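Local coordinates for protein heme oxygenase (PDB 5KZL) that binds heme and probably opens its porphyrin ring oxidatively, as heme oxygenases do, yielding biliverdin, carbon monoxide and free iron, at residues Tyr55-Met58 and Glu59-Glu63; Tyr110-Arg113 and Ile114-Ser118. The protein carries 1 engineered substitution. All coordinates share one frame; numbering follows the deposited sequence. Where two conformers were deposited one is given.

How the contacts relate
Both contacts are turns of alpha-helix in the all-helical heme oxygenase fold, contact 1 on helix 41-64 and contact 2 on helix 105-120, with centres about 10 Å apart. The two helices meet directly: S118 OG lies 2.6 Å from E61 OE1, a probable hydrogen bond, and S57 OG packs 3.4 Å from I114 CG2, with M58 CA against the same methyl. Both lie close to the heme rather than against it: the side chains of Y55 in contact 1 and Y110 in contact 2 are about 8 Å and 7 Å from it, and both contacts also pack against helix 125-151.

Contact 1 (Tyr55-Met58 and Glu59-Glu63); sequences YESM and EEELE
E59 reaches back along the last turns of helix 41-64 to the edge of the Y55 ring, while M58, the residue before E59, lies beside L62. CG of E59 sits anti to its carbonyl carbon (chi1 -64°), and the extended chain runs past the Y55 carbonyl, its CG 3.2 Å from Y55 O. The carboxylate comes to the ring near its plane, with E59 OE2 3.5 Å from Y55 CD1, and the two planes are turned 58° apart. Y133 OH and the backbone N of R81 hydrogen-bond to OE2, the backbone N of K82 to OE1. The Y55 hydroxyl, at the far end of its ring, hydrogen-bonds to D136 and R132 on helix 125-151.

M58 and L62 point the same way, side by side, their touch falling between M58 CG and L62 CD1 at 3.7 Å in the conformer given. Y133 packs on both. The backbone bond L62 N to M58 O, 2.8 Å, joins their backbones.

On the flank facing helix 105-120 a water ties three side chains together: it accepts from S57 OG at 2.8 Å and donates to E60 OE1 and E61 OE2. E61 OE1, which meets S118, also forms a salt bridge with R64. E56 and E60 run alongside each other, OE2 to OE2 4.2 Å, a like-charge approach probably eased by solvent.

The buried E59 carboxylate is thus held by two backbone N-H groups and the Y133 hydroxyl, which probably stabilise its negative charge and join this helix to the 80-82 region and helix 125-151.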
ATOM      1  N   TYR A  55      -1.222   1.277   6.799  1.00  5.85           N
ATOM      2  CA  TYR A  55       0.242   1.350   6.825  1.00  4.96           C
ATOM      3  C   TYR A  55       0.803   1.379   8.238  1.00  9.53           C
ATOM      4  O   TYR A  55       1.850   0.799   8.446  1.00  8.84           O
ATOM      5  CB  TYR A  55       0.742   2.529   5.986  1.00  5.35           C
ATOM      6  CG  TYR A  55       0.619   2.295   4.496  1.00  5.68           C
ATOM      7  CD1 TYR A  55       1.645   1.688   3.782  1.00  7.25           C
ATOM      8  CD2 TYR A  55      -0.516   2.697   3.799  1.00  6.88           C
ATOM      9  CE1 TYR A  55       1.551   1.492   2.402  1.00  9.29           C
ATOM     10  CE2 TYR A  55      -0.614   2.525   2.413  1.00  8.17           C
ATOM     11  CZ  TYR A  55       0.421   1.916   1.726  1.00 11.28           C
ATOM     12  OH  TYR A  55       0.332   1.732   0.377  1.00  9.48           O
ATOM     13  N   GLU A  56       0.127   2.026   9.205  1.00  9.05           N
ATOM     14  CA  GLU A  56       0.575   2.025  10.605  1.00  9.16           C
ATOM     15  C   GLU A  56       0.689   0.579  11.089  1.00  9.86           C
ATOM     16  O   GLU A  56       1.714   0.211  11.663  1.00 11.60           O
ATOM     17  CB  GLU A  56      -0.397   2.812  11.495  1.00 10.60           C
ATOM     18  CG  GLU A  56      -0.152   2.639  12.986  1.00 14.64           C
ATOM     19  CD  GLU A  56      -1.142   3.390  13.850  1.00 28.76           C
ATOM     20  OE1 GLU A  56      -2.364   3.136  13.731  1.00 13.64           O
ATOM     21  OE2 GLU A  56      -0.693   4.243  14.647  1.00 17.15           O
ATOM     22  N   SER A  57      -0.348  -0.240  10.841  1.00  6.04           N
ATOM     23  CA  SER A  57      -0.381  -1.658  11.228  1.00  6.66           C
ATOM     24  C   SER A  57       0.658  -2.471  10.450  1.00  9.35           C
ATOM     25  O   SER A  57       1.441  -3.204  11.061  1.00  9.40           O
ATOM     26  CB  SER A  57      -1.766  -2.248  11.003  1.00  9.66           C
ATOM     27  OG  SER A  57      -1.769  -3.588  11.480  1.00 12.63           O
ATOM     28  N   MET A  58       0.674  -2.329   9.095  1.00  6.12           N
ATOM     29  CA  MET A  58       1.638  -3.061   8.288  0.50  4.73           C
ATOM     30  C   MET A  58       3.071  -2.781   8.739  1.00  8.47           C
ATOM     31  O   MET A  58       3.837  -3.740   8.885  1.00  7.89           O
ATOM     32  CB  MET A  58       1.413  -2.789   6.796  0.50  6.02           C
ATOM     33  CG  MET A  58       2.357  -3.559   5.903  0.50  8.38           C
ATOM     34  SD  MET A  58       1.886  -3.537   4.168  0.50 10.93           S
ATOM     35  CE  MET A  58       2.074  -1.857   3.798  0.50  7.62           C
ATOM     36  N   GLU A  59       3.417  -1.503   9.031  1.00  5.88           N
ATOM     37  CA  GLU A  59       4.760  -1.101   9.476  1.00  6.36           C
ATOM     38  C   GLU A  59       5.051  -1.572  10.888  1.00 10.81           C
ATOM     39  O   GLU A  59       6.177  -1.998  11.158  1.00 10.19           O
ATOM     40  CB  GLU A  59       5.002   0.396   9.254  1.00  7.09           C
ATOM     41  CG  GLU A  59       4.944   0.624   7.741  1.00 12.10           C
ATOM     42  CD  GLU A  59       4.649   1.958   7.080  1.00 17.82           C
ATOM     43  OE1 GLU A  59       4.715   3.012   7.749  1.00 10.92           O
ATOM     44  OE2 GLU A  59       4.438   1.943   5.847  1.00  8.05           O
ATOM     45  N   GLU A  60       4.022  -1.643  11.741  1.00  7.36           N
ATOM     46  CA  GLU A  60       4.212  -2.210  13.081  1.00  5.94           C
ATOM     47  C   GLU A  60       4.603  -3.698  12.968  1.00  9.35           C
ATOM     48  O   GLU A  60       5.557  -4.155  13.603  1.00  7.24           O
ATOM     49  CB  GLU A  60       2.920  -2.078  13.884  1.00  6.89           C
ATOM     50  CG  GLU A  60       2.790  -0.744  14.580  1.00 18.30           C
ATOM     51  CD  GLU A  60       1.476  -0.554  15.315  1.00 44.42           C
ATOM     52  OE1 GLU A  60       0.726  -1.547  15.474  1.00 37.53           O
ATOM     53  OE2 GLU A  60       1.188   0.597  15.716  1.00 38.62           O
ATOM     54  N   GLU A  61       3.882  -4.430  12.117  1.00  7.67           N
ATOM     55  CA  GLU A  61       4.069  -5.861  11.900  1.00  7.04           C
ATOM     56  C   GLU A  61       5.335  -6.203  11.104  1.00 10.01           C
ATOM     57  O   GLU A  61       6.006  -7.183  11.435  1.00  9.37           O
ATOM     58  CB  GLU A  61       2.791  -6.473  11.287  1.00  8.00           C
ATOM     59  CG  GLU A  61       1.536  -6.313  12.159  1.00  9.45           C
ATOM     60  CD  GLU A  61       1.701  -6.546  13.653  1.00 17.32           C
ATOM     61  OE1 GLU A  61       2.418  -7.492  14.052  1.00 13.92           O
ATOM     62  OE2 GLU A  61       1.122  -5.761  14.432  1.00 11.77           O
ATOM     63  N   LEU A  62       5.703  -5.395  10.096  1.00  6.76           N
ATOM     64  CA  LEU A  62       6.947  -5.620   9.346  1.00  6.62           C
ATOM     65  C   LEU A  62       8.174  -5.376  10.243  1.00 11.37           C
ATOM     66  O   LEU A  62       9.169  -6.098  10.139  1.00 11.48           O
ATOM     67  CB  LEU A  62       7.004  -4.746   8.080  1.00  6.14           C
ATOM     68  CG  LEU A  62       6.084  -5.196   6.927  1.00  8.34           C
ATOM     69  CD1 LEU A  62       6.033  -4.125   5.855  1.00 10.32           C
ATOM     70  CD2 LEU A  62       6.556  -6.561   6.309  1.00  9.66           C
ATOM     71  N   GLU A  63       8.082  -4.380  11.154  1.00  7.49           N
ATOM     72  CA  GLU A  63       9.164  -4.091  12.095  1.00  6.65           C
ATOM     73  C   GLU A  63       9.278  -5.223  13.100  1.00 11.47           C
ATOM     74  O   GLU A  63      10.388  -5.674  13.391  1.00 11.49           O
ATOM     75  CB  GLU A  63       8.916  -2.746  12.802  1.00  7.14           C
ATOM     76  CG  GLU A  63       9.297  -1.548  11.951  1.00 12.39           C
ATOM     77  CD  GLU A  63      10.788  -1.418  11.744  1.00 13.13           C
ATOM     78  OE1 GLU A  63      11.499  -1.278  12.764  1.00 13.48           O
ATOM     79  OE2 GLU A  63      11.247  -1.501  10.579  1.00 10.29           O
TER
HETATM   80  O   HOH W   1      -0.699  -3.639  14.037  1.00 11.44           O

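Contact 2 (Tyr110-Arg113 and Ile114-Ser118); sequences YVQR and IRKIS
This is an i to i+4 contact within helix 105-120, which runs between helices 41-64, 125-151 and 188-210, with one side buried among them and another facing solvent. On the buried side I114 CD1 meets the Y110 ring obliquely, 3.6 Å from Y110 CD1. CG of Y110 stands anti to the backbone N (chi1 -165°), beside the carbonyl carbon, which leans the ring along the helix toward I114; its hydroxyl bonds N205. I114 N donates to Y110 O at 3.0 Å.

On the neighbouring flank, V111 CG1 rests over the centre of the R115 guanidinium, 3.4 Å above its plane, with the extended arginine lying alongside the valine. A water accepts from R115 NH1 at 3.0 Å and donates to Q112 OE1. Q112 also crosses K116, NE2 coming 3.4 Å from K116 CE. R113 bends at chi2 (72°) to bring NE 3.8 Å from I117 CG1, and its NH2 forms a salt bridge to E197.

The V111 methyl probably screens one face of the R115 cation from water, while NH1, at the edge of the group, is linked through water to Q112, and the R113 charge is probably balanced by E197, joining this helix to helix 188-210.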
ATOM      1  N   TYR A 110      -9.191  -4.863   7.477  1.00  7.35           N
ATOM      2  CA  TYR A 110      -7.894  -4.880   6.800  1.00  5.92           C
ATOM      3  C   TYR A 110      -6.792  -4.947   7.867  1.00  9.57           C
ATOM      4  O   TYR A 110      -5.983  -5.865   7.815  1.00  9.11           O
ATOM      5  CB  TYR A 110      -7.763  -3.634   5.881  1.00  5.97           C
ATOM      6  CG  TYR A 110      -6.663  -3.624   4.827  1.00  6.61           C
ATOM      7  CD1 TYR A 110      -5.526  -4.427   4.957  1.00  9.82           C
ATOM      8  CD2 TYR A 110      -6.718  -2.746   3.747  1.00  6.09           C
ATOM      9  CE1 TYR A 110      -4.488  -4.374   4.021  1.00 10.02           C
ATOM     10  CE2 TYR A 110      -5.688  -2.684   2.809  1.00  7.13           C
ATOM     11  CZ  TYR A 110      -4.584  -3.510   2.942  1.00  7.74           C
ATOM     12  OH  TYR A 110      -3.542  -3.397   2.051  1.00  9.27           O
ATOM     13  N   VAL A 111      -6.827  -4.065   8.879  1.00  8.39           N
ATOM     14  CA  VAL A 111      -5.867  -4.039   9.999  1.00  8.76           C
ATOM     15  C   VAL A 111      -5.882  -5.392  10.758  1.00 10.66           C
ATOM     16  O   VAL A 111      -4.829  -5.936  11.101  1.00  8.80           O
ATOM     17  CB  VAL A 111      -6.141  -2.789  10.910  1.00 12.69           C
ATOM     18  CG1 VAL A 111      -5.391  -2.868  12.247  1.00 12.52           C
ATOM     19  CG2 VAL A 111      -5.803  -1.487  10.185  1.00 12.26           C
ATOM     20  N   GLN A 112      -7.072  -5.956  10.986  1.00  8.93           N
ATOM     21  CA  GLN A 112      -7.189  -7.254  11.637  1.00  9.27           C
ATOM     22  C   GLN A 112      -6.457  -8.319  10.812  1.00 11.27           C
ATOM     23  O   GLN A 112      -5.757  -9.158  11.379  1.00 10.67           O
ATOM     24  CB  GLN A 112      -8.666  -7.646  11.778  1.00 11.32           C
ATOM     25  CG  GLN A 112      -8.875  -9.075  12.274  1.00 18.35           C
ATOM     26  CD  GLN A 112      -8.644  -9.256  13.762  1.00 30.78           C
ATOM     27  OE1 GLN A 112      -7.994  -8.447  14.441  1.00 22.88           O
ATOM     28  NE2 GLN A 112      -9.182 -10.335  14.299  1.00 22.17           N
ATOM     29  N   ARG A 113      -6.634  -8.288   9.487  1.00  9.13           N
ATOM     30  CA  ARG A 113      -5.973  -9.251   8.627  1.00  8.03           C
ATOM     31  C   ARG A 113      -4.478  -9.140   8.780  1.00 10.51           C
ATOM     32  O   ARG A 113      -3.832 -10.165   8.980  1.00  7.73           O
ATOM     33  CB  ARG A 113      -6.393  -9.132   7.154  1.00  8.96           C
ATOM     34  CG  ARG A 113      -5.682 -10.126   6.241  1.00 11.82           C
ATOM     35  CD  ARG A 113      -6.183 -11.524   6.458  1.00 14.70           C
ATOM     36  NE  ARG A 113      -5.769 -12.452   5.406  1.00 16.46           N
ATOM     37  CZ  ARG A 113      -6.539 -13.440   4.971  1.00 23.39           C
ATOM     38  NH1 ARG A 113      -7.749 -13.624   5.486  1.00 13.15           N
ATOM     39  NH2 ARG A 113      -6.108 -14.252   4.016  1.00 15.15           N
ATOM     40  N   ILE A 114      -3.946  -7.901   8.767  1.00  7.22           N
ATOM     41  CA  ILE A 114      -2.508  -7.658   8.909  1.00  5.83           C
ATOM     42  C   ILE A 114      -1.984  -8.214  10.237  1.00  9.50           C
ATOM     43  O   ILE A 114      -0.938  -8.881  10.277  1.00  8.41           O
ATOM     44  CB  ILE A 114      -2.193  -6.143   8.743  1.00  8.16           C
ATOM     45  CG1 ILE A 114      -2.481  -5.658   7.321  1.00  8.28           C
ATOM     46  CG2 ILE A 114      -0.727  -5.820   9.159  1.00  9.16           C
ATOM     47  CD1 ILE A 114      -2.745  -4.108   7.238  1.00  6.70           C
ATOM     48  N   ARG A 115      -2.683  -7.895  11.316  1.00  7.99           N
ATOM     49  CA  ARG A 115      -2.298  -8.323  12.657  1.00  7.34           C
ATOM     50  C   ARG A 115      -2.272  -9.834  12.804  1.00  9.25           C
ATOM     51  O   ARG A 115      -1.294 -10.366  13.306  1.00  8.90           O
ATOM     52  CB  ARG A 115      -3.214  -7.686  13.700  1.00  8.04           C
ATOM     53  CG  ARG A 115      -2.949  -6.204  13.805  1.00  7.32           C
ATOM     54  CD  ARG A 115      -3.967  -5.505  14.664  1.00  5.57           C
ATOM     55  NE  ARG A 115      -3.556  -4.115  14.913  1.00 13.76           N
ATOM     56  CZ  ARG A 115      -4.295  -3.227  15.571  1.00 18.34           C
ATOM     57  NH1 ARG A 115      -5.508  -3.552  16.000  1.00 13.69           N
ATOM     58  NH2 ARG A 115      -3.849  -1.992  15.762  1.00 11.79           N
ATOM     59  N   LYS A 116      -3.346 -10.506  12.387  1.00  8.01           N
ATOM     60  CA  LYS A 116      -3.503 -11.954  12.486  1.00  7.83           C
ATOM     61  C   LYS A 116      -2.506 -12.720  11.606  1.00 11.75           C
ATOM     62  O   LYS A 116      -1.962 -13.743  12.035  1.00 11.64           O
ATOM     63  CB  LYS A 116      -4.957 -12.334  12.204  1.00 10.49           C
ATOM     64  CG  LYS A 116      -5.930 -11.928  13.307  1.00 17.42           C
ATOM     65  CD  LYS A 116      -6.048 -12.993  14.379  1.00 25.66           C
ATOM     66  CE  LYS A 116      -7.074 -12.682  15.437  1.00 34.69           C
ATOM     67  NZ  LYS A 116      -6.617 -11.608  16.355  1.00 44.15           N
ATOM     68  N   ILE A 117      -2.221 -12.192  10.405  1.00  8.36           N
ATOM     69  CA  ILE A 117      -1.221 -12.758   9.496  1.00  8.54           C
ATOM     70  C   ILE A 117       0.150 -12.641  10.144  1.00 13.08           C
ATOM     71  O   ILE A 117       0.882 -13.623  10.226  1.00 11.82           O
ATOM     72  CB  ILE A 117      -1.312 -12.078   8.096  1.00 11.54           C
ATOM     73  CG1 ILE A 117      -2.540 -12.614   7.325  1.00 12.28           C
ATOM     74  CG2 ILE A 117      -0.007 -12.241   7.257  1.00 12.67           C
ATOM     75  CD1 ILE A 117      -2.432 -14.089   6.870  1.00  8.73           C
ATOM     76  N   SER A 118       0.476 -11.452  10.651  1.00  9.46           N
ATOM     77  CA  SER A 118       1.750 -11.218  11.298  1.00  9.31           C
ATOM     78  C   SER A 118       1.997 -12.194  12.436  1.00 14.92           C
ATOM     79  O   SER A 118       3.105 -12.694  12.550  1.00 14.05           O
ATOM     80  CB  SER A 118       1.802  -9.801  11.833  1.00 11.80           C
ATOM     81  OG  SER A 118       2.953  -9.602  12.638  1.00 13.79           O
TER
HETATM   82  O   HOH W   2      -7.434  -5.603  14.904  1.00 19.54           O